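Long-range contacts in metallo-beta-lactamase superfamily protein (PDB 2ZZI), which is probably a hydrolase of the metallo-beta-lactamase superfamily, binding a pair of metal ions, here iron, in its active-site region: residues I50-A55 with P82-A87; H54-H59 with P123-G128. One frame throughout, in Å; residues are numbered along the deposited sequence.

Contact 1. Residues I50-A55 with P82-A87. With FE (Fe (III) ion), chain C.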
ATOM      1  N   ILE A  50       1.835 -11.048   1.016  1.00 42.68           N
ATOM      2  CA  ILE A  50       2.123  -9.678   0.602  1.00 40.87           C
ATOM      3  C   ILE A  50       0.858  -8.980   0.105  1.00 39.62           C
ATOM      4  O   ILE A  50       0.254  -9.408  -0.871  1.00 41.47           O
ATOM      5  CB  ILE A  50       3.162  -9.650  -0.533  1.00 40.60           C
ATOM      6  CG1 ILE A  50       4.538 -10.071  -0.012  1.00 39.68           C
ATOM      7  CG2 ILE A  50       3.230  -8.268  -1.156  1.00 40.30           C
ATOM      8  CD1 ILE A  50       5.638  -9.921  -1.033  1.00 39.45           C
ATOM      9  N   LEU A  51       0.457  -7.911   0.786  1.00 41.25           N
ATOM     10  CA  LEU A  51      -0.684  -7.096   0.360  1.00 42.25           C
ATOM     11  C   LEU A  51      -0.242  -5.786  -0.300  1.00 42.98           C
ATOM     12  O   LEU A  51       0.637  -5.083   0.202  1.00 43.13           O
ATOM     13  CB  LEU A  51      -1.619  -6.800   1.532  1.00 38.70           C
ATOM     14  CG  LEU A  51      -2.565  -7.949   1.851  1.00 41.37           C
ATOM     15  CD1 LEU A  51      -1.767  -9.223   2.064  1.00 45.36           C
ATOM     16  CD2 LEU A  51      -3.446  -7.639   3.055  1.00 42.19           C
ATOM     17  N   LEU A  52      -0.868  -5.466  -1.427  1.00 41.88           N
ATOM     18  CA  LEU A  52      -0.520  -4.276  -2.183  1.00 40.51           C
ATOM     19  C   LEU A  52      -1.686  -3.306  -2.223  1.00 39.52           C
ATOM     20  O   LEU A  52      -2.782  -3.668  -2.637  1.00 41.61           O
ATOM     21  CB  LEU A  52      -0.119  -4.669  -3.600  1.00 40.95           C
ATOM     22  CG  LEU A  52       0.970  -5.739  -3.654  1.00 39.94           C
ATOM     23  CD1 LEU A  52       1.351  -6.051  -5.089  1.00 38.03           C
ATOM     24  CD2 LEU A  52       2.176  -5.270  -2.861  1.00 42.38           C
ATOM     25  N   THR A  53      -1.449  -2.076  -1.783  1.00 40.81           N
ATOM     26  CA  THR A  53      -2.481  -1.046  -1.801  1.00 40.39           C
ATOM     27  C   THR A  53      -2.722  -0.580  -3.228  1.00 40.65           C
ATOM     28  O   THR A  53      -3.852  -0.283  -3.608  1.00 43.39           O
ATOM     29  CB  THR A  53      -2.100   0.159  -0.933  1.00 38.94           C
ATOM     30  OG1 THR A  53      -0.803   0.626  -1.314  1.00 41.24           O
ATOM     31  CG2 THR A  53      -2.074  -0.224   0.522  1.00 36.04           C
ATOM     32  N   HIS A  54      -1.645  -0.511  -4.006  1.00 39.99           N
ATOM     33  CA  HIS A  54      -1.724  -0.276  -5.448  1.00 42.00           C
ATOM     34  C   HIS A  54      -0.455  -0.786  -6.121  1.00 41.34           C
ATOM     35  O   HIS A  54       0.471  -1.217  -5.445  1.00 41.41           O
ATOM     36  CB  HIS A  54      -2.012   1.196  -5.789  1.00 40.70           C
ATOM     37  CG  HIS A  54      -0.974   2.160  -5.302  1.00 40.39           C
ATOM     38  ND1 HIS A  54      -0.778   2.435  -3.966  1.00 40.35           N
ATOM     39  CD2 HIS A  54      -0.097   2.940  -5.979  1.00 41.71           C
ATOM     40  CE1 HIS A  54       0.186   3.328  -3.839  1.00 38.68           C
ATOM     41  NE2 HIS A  54       0.614   3.653  -5.045  1.00 39.67           N
ATOM     42  N   ALA A  55      -0.410  -0.753  -7.448  1.00 40.89           N
ATOM     43  CA  ALA A  55       0.646  -1.459  -8.167  1.00 41.64           C
ATOM     44  C   ALA A  55       1.733  -0.538  -8.691  1.00 42.67           C
ATOM     45  O   ALA A  55       2.427  -0.874  -9.657  1.00 42.54           O
ATOM     46  CB  ALA A  55       0.052  -2.278  -9.310  1.00 41.88           C
ATOM     47  N   PRO A  82      -2.728  -4.266 -14.918  1.00 42.44           N
ATOM     48  CA  PRO A  82      -2.029  -3.617 -16.038  1.00 41.64           C
ATOM     49  C   PRO A  82      -0.841  -2.777 -15.568  1.00 39.31           C
ATOM     50  O   PRO A  82       0.258  -2.917 -16.095  1.00 38.23           O
ATOM     51  CB  PRO A  82      -3.109  -2.723 -16.650  1.00 39.20           C
ATOM     52  CG  PRO A  82      -4.382  -3.411 -16.326  1.00 38.17           C
ATOM     53  CD  PRO A  82      -4.186  -4.051 -14.980  1.00 39.75           C
ATOM     54  N   LEU A  83      -1.073  -1.915 -14.584  1.00 40.06           N
ATOM     55  CA  LEU A  83      -0.014  -1.129 -13.982  1.00 39.66           C
ATOM     56  C   LEU A  83       1.020  -2.058 -13.367  1.00 41.81           C
ATOM     57  O   LEU A  83       2.212  -1.984 -13.682  1.00 40.66           O
ATOM     58  CB  LEU A  83      -0.588  -0.213 -12.900  1.00 40.51           C
ATOM     59  CG  LEU A  83      -1.498   0.920 -13.370  1.00 38.68           C
ATOM     60  CD1 LEU A  83      -2.076   1.672 -12.190  1.00 40.20           C
ATOM     61  CD2 LEU A  83      -0.726   1.863 -14.266  1.00 41.56           C
ATOM     62  N   TYR A  84       0.550  -2.932 -12.482  1.00 41.55           N
ATOM     63  CA  TYR A  84       1.411  -3.896 -11.816  1.00 41.65           C
ATOM     64  C   TYR A  84       2.350  -4.585 -12.797  1.00 42.50           C
ATOM     65  O   TYR A  84       3.546  -4.711 -12.542  1.00 43.75           O
ATOM     66  CB  TYR A  84       0.564  -4.941 -11.096  1.00 42.54           C
ATOM     67  CG  TYR A  84       1.359  -6.055 -10.439  1.00 44.27           C
ATOM     68  CD1 TYR A  84       1.728  -5.974  -9.096  1.00 40.46           C
ATOM     69  CD2 TYR A  84       1.727  -7.191 -11.153  1.00 42.91           C
ATOM     70  CE1 TYR A  84       2.441  -6.988  -8.484  1.00 39.63           C
ATOM     71  CE2 TYR A  84       2.445  -8.214 -10.549  1.00 42.60           C
ATOM     72  CZ  TYR A  84       2.799  -8.107  -9.210  1.00 43.79           C
ATOM     73  OH  TYR A  84       3.517  -9.119  -8.602  1.00 41.92           O
ATOM     74  N   GLU A  85       1.803  -5.035 -13.919  1.00 40.65           N
ATOM     75  CA  GLU A  85       2.588  -5.773 -14.900  1.00 41.69           C
ATOM     76  C   GLU A  85       3.587  -4.879 -15.638  1.00 41.11           C
ATOM     77  O   GLU A  85       4.600  -5.360 -16.149  1.00 41.09           O
ATOM     78  CB  GLU A  85       1.665  -6.478 -15.899  1.00 43.19           C
ATOM     79  CG  GLU A  85       0.563  -7.322 -15.256  1.00 43.17           C
ATOM     80  CD  GLU A  85      -0.309  -8.027 -16.291  1.00 46.54           C
ATOM     81  OE1 GLU A  85      -0.346  -7.564 -17.457  1.00 49.00           O
ATOM     82  OE2 GLU A  85      -0.957  -9.045 -15.939  1.00 45.93           O
ATOM     83  N   GLY A  86       3.299  -3.580 -15.690  1.00 41.27           N
ATOM     84  CA  GLY A  86       4.182  -2.623 -16.362  1.00 41.42           C
ATOM     85  C   GLY A  86       5.035  -1.776 -15.426  1.00 42.99           C
ATOM     86  O   GLY A  86       5.744  -0.874 -15.869  1.00 42.27           O
ATOM     87  N   ALA A  87       4.977  -2.077 -14.131  1.00 44.62           N
ATOM     88  CA  ALA A  87       5.650  -1.269 -13.110  1.00 44.05           C
ATOM     89  C   ALA A  87       7.152  -1.074 -13.333  1.00 43.74           C
ATOM     90  O   ALA A  87       7.723  -0.059 -12.916  1.00 43.06           O
ATOM     91  CB  ALA A  87       5.392  -1.848 -11.723  1.00 43.04           C
TER
HETATM   92 FE    FE C 208       1.473   5.575  -5.856  1.00 36.08          FE
HETATM   93  O   HOH W   1       3.100   5.710  -6.238  1.00 19.96           O
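One small residue, Ala55, supplies 83 Å² of the 195 Å² buried here, taking part in three of the four residue contacts with segment 82-87 of helix 81-92, through its methyl and its carbonyl O. Its CB meets Tyr84 at the root of the side chain and lies at the edge of the phenol ring, near the ring plane. The same methyl reaches Leu83, CB to CB 4.2 Å, while the carbonyl O of Ala55 faces Ala87 CB at 3.7 Å. Tyr84 holds CG anti to its backbone N (chi1 176°), which carries the ring back along the loop to Leu52. There Leu52 CD1 approaches Tyr84 CE1 at 3.7 Å, the two side chains crossing at about a right angle, and Tyr84 OH is hydrogen-bonded to the carbonyl O of Pro102. Between these apolar anchors, His54 turns to the metal, its NE2 2.3 Å from the iron of chain C. Its ND1 donates to Thr53 OG1 over 3.2 Å, a bent bond (137°), and Thr53 OG1 is also hydrogen-bonded to Asp28 OD2. This strand-to-loop passage, packed on a helix, opens the His-X-His-X-Asp-His metal-binding signature of the metallo-beta-lactamase fold.

Contact 2. Residues H54-H59 with P123-G128. With FE (Fe (III) ion), chain C; FE (Fe (III) ion), chain D.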
ATOM      1  N   HIS A  54      -1.645  -0.511  -4.006  1.00 39.99           N
ATOM      2  CA  HIS A  54      -1.724  -0.276  -5.448  1.00 42.00           C
ATOM      3  C   HIS A  54      -0.455  -0.786  -6.121  1.00 41.34           C
ATOM      4  O   HIS A  54       0.471  -1.217  -5.445  1.00 41.41           O
ATOM      5  CB  HIS A  54      -2.012   1.196  -5.789  1.00 40.70           C
ATOM      6  CG  HIS A  54      -0.974   2.160  -5.302  1.00 40.39           C
ATOM      7  ND1 HIS A  54      -0.778   2.435  -3.966  1.00 40.35           N
ATOM      8  CD2 HIS A  54      -0.097   2.940  -5.979  1.00 41.71           C
ATOM      9  CE1 HIS A  54       0.186   3.328  -3.839  1.00 38.68           C
ATOM     10  NE2 HIS A  54       0.614   3.653  -5.045  1.00 39.67           N
ATOM     11  N   ALA A  55      -0.410  -0.753  -7.448  1.00 40.89           N
ATOM     12  CA  ALA A  55       0.646  -1.459  -8.167  1.00 41.64           C
ATOM     13  C   ALA A  55       1.733  -0.538  -8.691  1.00 42.67           C
ATOM     14  O   ALA A  55       2.427  -0.874  -9.657  1.00 42.54           O
ATOM     15  CB  ALA A  55       0.052  -2.278  -9.310  1.00 41.88           C
ATOM     16  N   HIS A  56       1.883   0.621  -8.060  1.00 41.92           N
ATOM     17  CA  HIS A  56       2.903   1.571  -8.485  1.00 42.39           C
ATOM     18  C   HIS A  56       4.276   1.003  -8.156  1.00 41.25           C
ATOM     19  O   HIS A  56       4.462   0.392  -7.109  1.00 41.32           O
ATOM     20  CB  HIS A  56       2.680   2.939  -7.831  1.00 41.10           C
ATOM     21  CG  HIS A  56       1.618   3.760  -8.500  1.00 42.49           C
ATOM     22  ND1 HIS A  56       1.503   5.121  -8.317  1.00 43.73           N
ATOM     23  CD2 HIS A  56       0.637   3.413  -9.368  1.00 43.45           C
ATOM     24  CE1 HIS A  56       0.488   5.575  -9.033  1.00 39.18           C
ATOM     25  NE2 HIS A  56      -0.052   4.559  -9.682  1.00 41.32           N
ATOM     26  N   PHE A  57       5.227   1.192  -9.066  1.00 42.35           N
ATOM     27  CA  PHE A  57       6.543   0.565  -8.954  1.00 42.57           C
ATOM     28  C   PHE A  57       7.213   0.774  -7.590  1.00 43.01           C
ATOM     29  O   PHE A  57       7.873  -0.131  -7.073  1.00 40.58           O
ATOM     30  CB  PHE A  57       7.467   1.047 -10.078  1.00 42.67           C
ATOM     31  CG  PHE A  57       8.066   2.403  -9.831  1.00 42.63           C
ATOM     32  CD1 PHE A  57       7.543   3.527 -10.441  1.00 41.73           C
ATOM     33  CD2 PHE A  57       9.157   2.552  -8.984  1.00 40.94           C
ATOM     34  CE1 PHE A  57       8.087   4.776 -10.213  1.00 39.90           C
ATOM     35  CE2 PHE A  57       9.709   3.801  -8.752  1.00 41.18           C
ATOM     36  CZ  PHE A  57       9.172   4.913  -9.368  1.00 41.58           C
ATOM     37  N   ASP A  58       7.044   1.962  -7.016  1.00 42.69           N
ATOM     38  CA  ASP A  58       7.675   2.293  -5.740  1.00 40.90           C
ATOM     39  C   ASP A  58       7.050   1.545  -4.554  1.00 41.21           C
ATOM     40  O   ASP A  58       7.443   1.743  -3.402  1.00 41.57           O
ATOM     41  CB  ASP A  58       7.674   3.815  -5.505  1.00 39.45           C
ATOM     42  CG  ASP A  58       6.267   4.406  -5.406  1.00 41.46           C
ATOM     43  OD1 ASP A  58       5.502   4.331  -6.389  1.00 41.40           O
ATOM     44  OD2 ASP A  58       5.930   4.974  -4.347  1.00 39.59           O
ATOM     45  N   HIS A  59       6.086   0.675  -4.840  1.00 41.30           N
ATOM     46  CA  HIS A  59       5.384  -0.059  -3.790  1.00 42.11           C
ATOM     47  C   HIS A  59       5.491  -1.572  -3.972  1.00 42.17           C
ATOM     48  O   HIS A  59       5.106  -2.337  -3.087  1.00 42.36           O
ATOM     49  CB  HIS A  59       3.907   0.348  -3.756  1.00 40.54           C
ATOM     50  CG  HIS A  59       3.673   1.757  -3.307  1.00 41.88           C
ATOM     51  ND1 HIS A  59       3.214   2.071  -2.046  1.00 43.07           N
ATOM     52  CD2 HIS A  59       3.835   2.937  -3.951  1.00 41.75           C
ATOM     53  CE1 HIS A  59       3.105   3.382  -1.931  1.00 39.49           C
ATOM     54  NE2 HIS A  59       3.478   3.931  -3.073  1.00 39.01           N
ATOM     55  N   PRO A 123     -10.269   4.154  -5.614  1.00 40.55           N
ATOM     56  CA  PRO A 123      -9.537   4.530  -6.811  1.00 40.74           C
ATOM     57  C   PRO A 123      -9.278   6.026  -6.857  1.00 40.03           C
ATOM     58  O   PRO A 123      -9.779   6.767  -6.015  1.00 39.12           O
ATOM     59  CB  PRO A 123     -10.486   4.124  -7.942  1.00 41.10           C
ATOM     60  CG  PRO A 123     -11.515   3.248  -7.307  1.00 39.13           C
ATOM     61  CD  PRO A 123     -11.649   3.766  -5.927  1.00 41.19           C
ATOM     62  N   GLY A 124      -8.501   6.465  -7.837  1.00 40.32           N
ATOM     63  CA  GLY A 124      -8.169   7.874  -7.955  1.00 41.03           C
ATOM     64  C   GLY A 124      -6.687   8.074  -8.171  1.00 41.20           C
ATOM     65  O   GLY A 124      -6.276   8.681  -9.156  1.00 40.29           O
ATOM     66  N   HIS A 125      -5.879   7.574  -7.240  1.00 41.89           N
ATOM     67  CA  HIS A 125      -4.433   7.568  -7.425  1.00 40.73           C
ATOM     68  C   HIS A 125      -4.102   6.515  -8.473  1.00 41.79           C
ATOM     69  O   HIS A 125      -3.192   6.686  -9.283  1.00 40.73           O
ATOM     70  CB  HIS A 125      -3.718   7.265  -6.112  1.00 41.14           C
ATOM     71  CG  HIS A 125      -2.226   7.272  -6.222  1.00 40.39           C
ATOM     72  ND1 HIS A 125      -1.483   8.433  -6.189  1.00 39.93           N
ATOM     73  CD2 HIS A 125      -1.338   6.260  -6.361  1.00 40.04           C
ATOM     74  CE1 HIS A 125      -0.201   8.135  -6.309  1.00 42.43           C
ATOM     75  NE2 HIS A 125      -0.086   6.823  -6.413  1.00 43.69           N
ATOM     76  N   SER A 126      -4.862   5.427  -8.452  1.00 40.03           N
ATOM     77  CA  SER A 126      -4.803   4.419  -9.493  1.00 41.41           C
ATOM     78  C   SER A 126      -6.124   3.651  -9.514  1.00 42.09           C
ATOM     79  O   SER A 126      -6.909   3.732  -8.572  1.00 40.90           O
ATOM     80  CB  SER A 126      -3.614   3.476  -9.284  1.00 42.73           C
ATOM     81  OG  SER A 126      -3.855   2.559  -8.231  1.00 41.26           O
ATOM     82  N   PRO A 127      -6.373   2.912 -10.603  1.00 42.01           N
ATOM     83  CA  PRO A 127      -7.634   2.221 -10.859  1.00 39.12           C
ATOM     84  C   PRO A 127      -7.937   1.125  -9.850  1.00 40.91           C
ATOM     85  O   PRO A 127      -9.099   0.855  -9.567  1.00 44.21           O
ATOM     86  CB  PRO A 127      -7.416   1.598 -12.239  1.00 38.61           C
ATOM     87  CG  PRO A 127      -6.302   2.367 -12.845  1.00 40.96           C
ATOM     88  CD  PRO A 127      -5.421   2.758 -11.714  1.00 40.91           C
ATOM     89  N   GLY A 128      -6.900   0.492  -9.318  1.00 42.79           N
ATOM     90  CA  GLY A 128      -7.088  -0.603  -8.371  1.00 42.16           C
ATOM     91  C   GLY A 128      -6.570  -0.305  -6.978  1.00 41.27           C
ATOM     92  O   GLY A 128      -6.146  -1.205  -6.261  1.00 42.86           O
TER
HETATM   93 FE    FE C 208       1.473   5.575  -5.856  1.00 36.08          FE
HETATM   94 FE    FE D 209       4.050   5.922  -3.960  1.00 28.78          FE
HETATM   95  O   HOH W   1       3.100   5.710  -6.238  1.00 19.96           O
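His56 and His125 meet as ligands of one metal, the iron of chain C, and metal bonds are the chief link between the segments. His56 ND1 lies 2.5 Å from that iron and His125 NE2 2.1 Å from it, so the two nitrogens are neighbours through coordination and not through a hydrogen bond. The second iron, of chain D, is held from the 54-59 side, with Asp58 OD2 at 2.1 Å and His59 NE2 also bound. Water 1 bridges the irons and donates a hydrogen bond to Asp58 OD1 at 2.8 Å, so one carboxylate grips both a metal and the bridging water. Asp144 OD2 binds both irons, and His184 NE2 binds the second.

Ring contacts accompany the coordination, His54 being a third histidine on the same iron. His125, whose CG lies trans to the main-chain nitrogen (chi1 -179°), turns an edge toward the face of His54 in an offset edge-to-face pair, centroids 4.8 Å apart and planes at 81°. Its ring meets that of His56 obliquely, at 43° with centroids 4.4 Å apart.

Van der Waals and polar contacts come from Ser126. Its OG is 3.3 Å from His54 CB, and its CB is 3.7 Å from His56 NE2. The hydroxyl is hydrogen-bonded to Asp80 OD2, which also accepts Ala55 N, while OD1 of Asp80 accepts Gly128 N; this carboxylate thus ties both backbones together behind the ligands. Such a cluster of histidines and aspartates around two bridged metals is the dinuclear centre of the metallo-beta-lactamase fold.

From the N terminus, both contacts start in the passage that leaves strand 50-51, and they share His54 and Ala55. Contact 1 closes the shorter loop, which carries helix 63-70 and strand 74-76 and returns on helix 81-92. Contact 2 closes the longer one: the chain runs through that helix and strands 106-107, 113-114 and 117-121 before reaching 123-128, so 82-87 falls within its span. Contact 1 therefore stays with the first, six-stranded sheet and its helices, whereas contact 2 joins this half to a loop of the second sheet. The far segments also touch, with Leu83 CD1 3.8 Å from Ser126 CB.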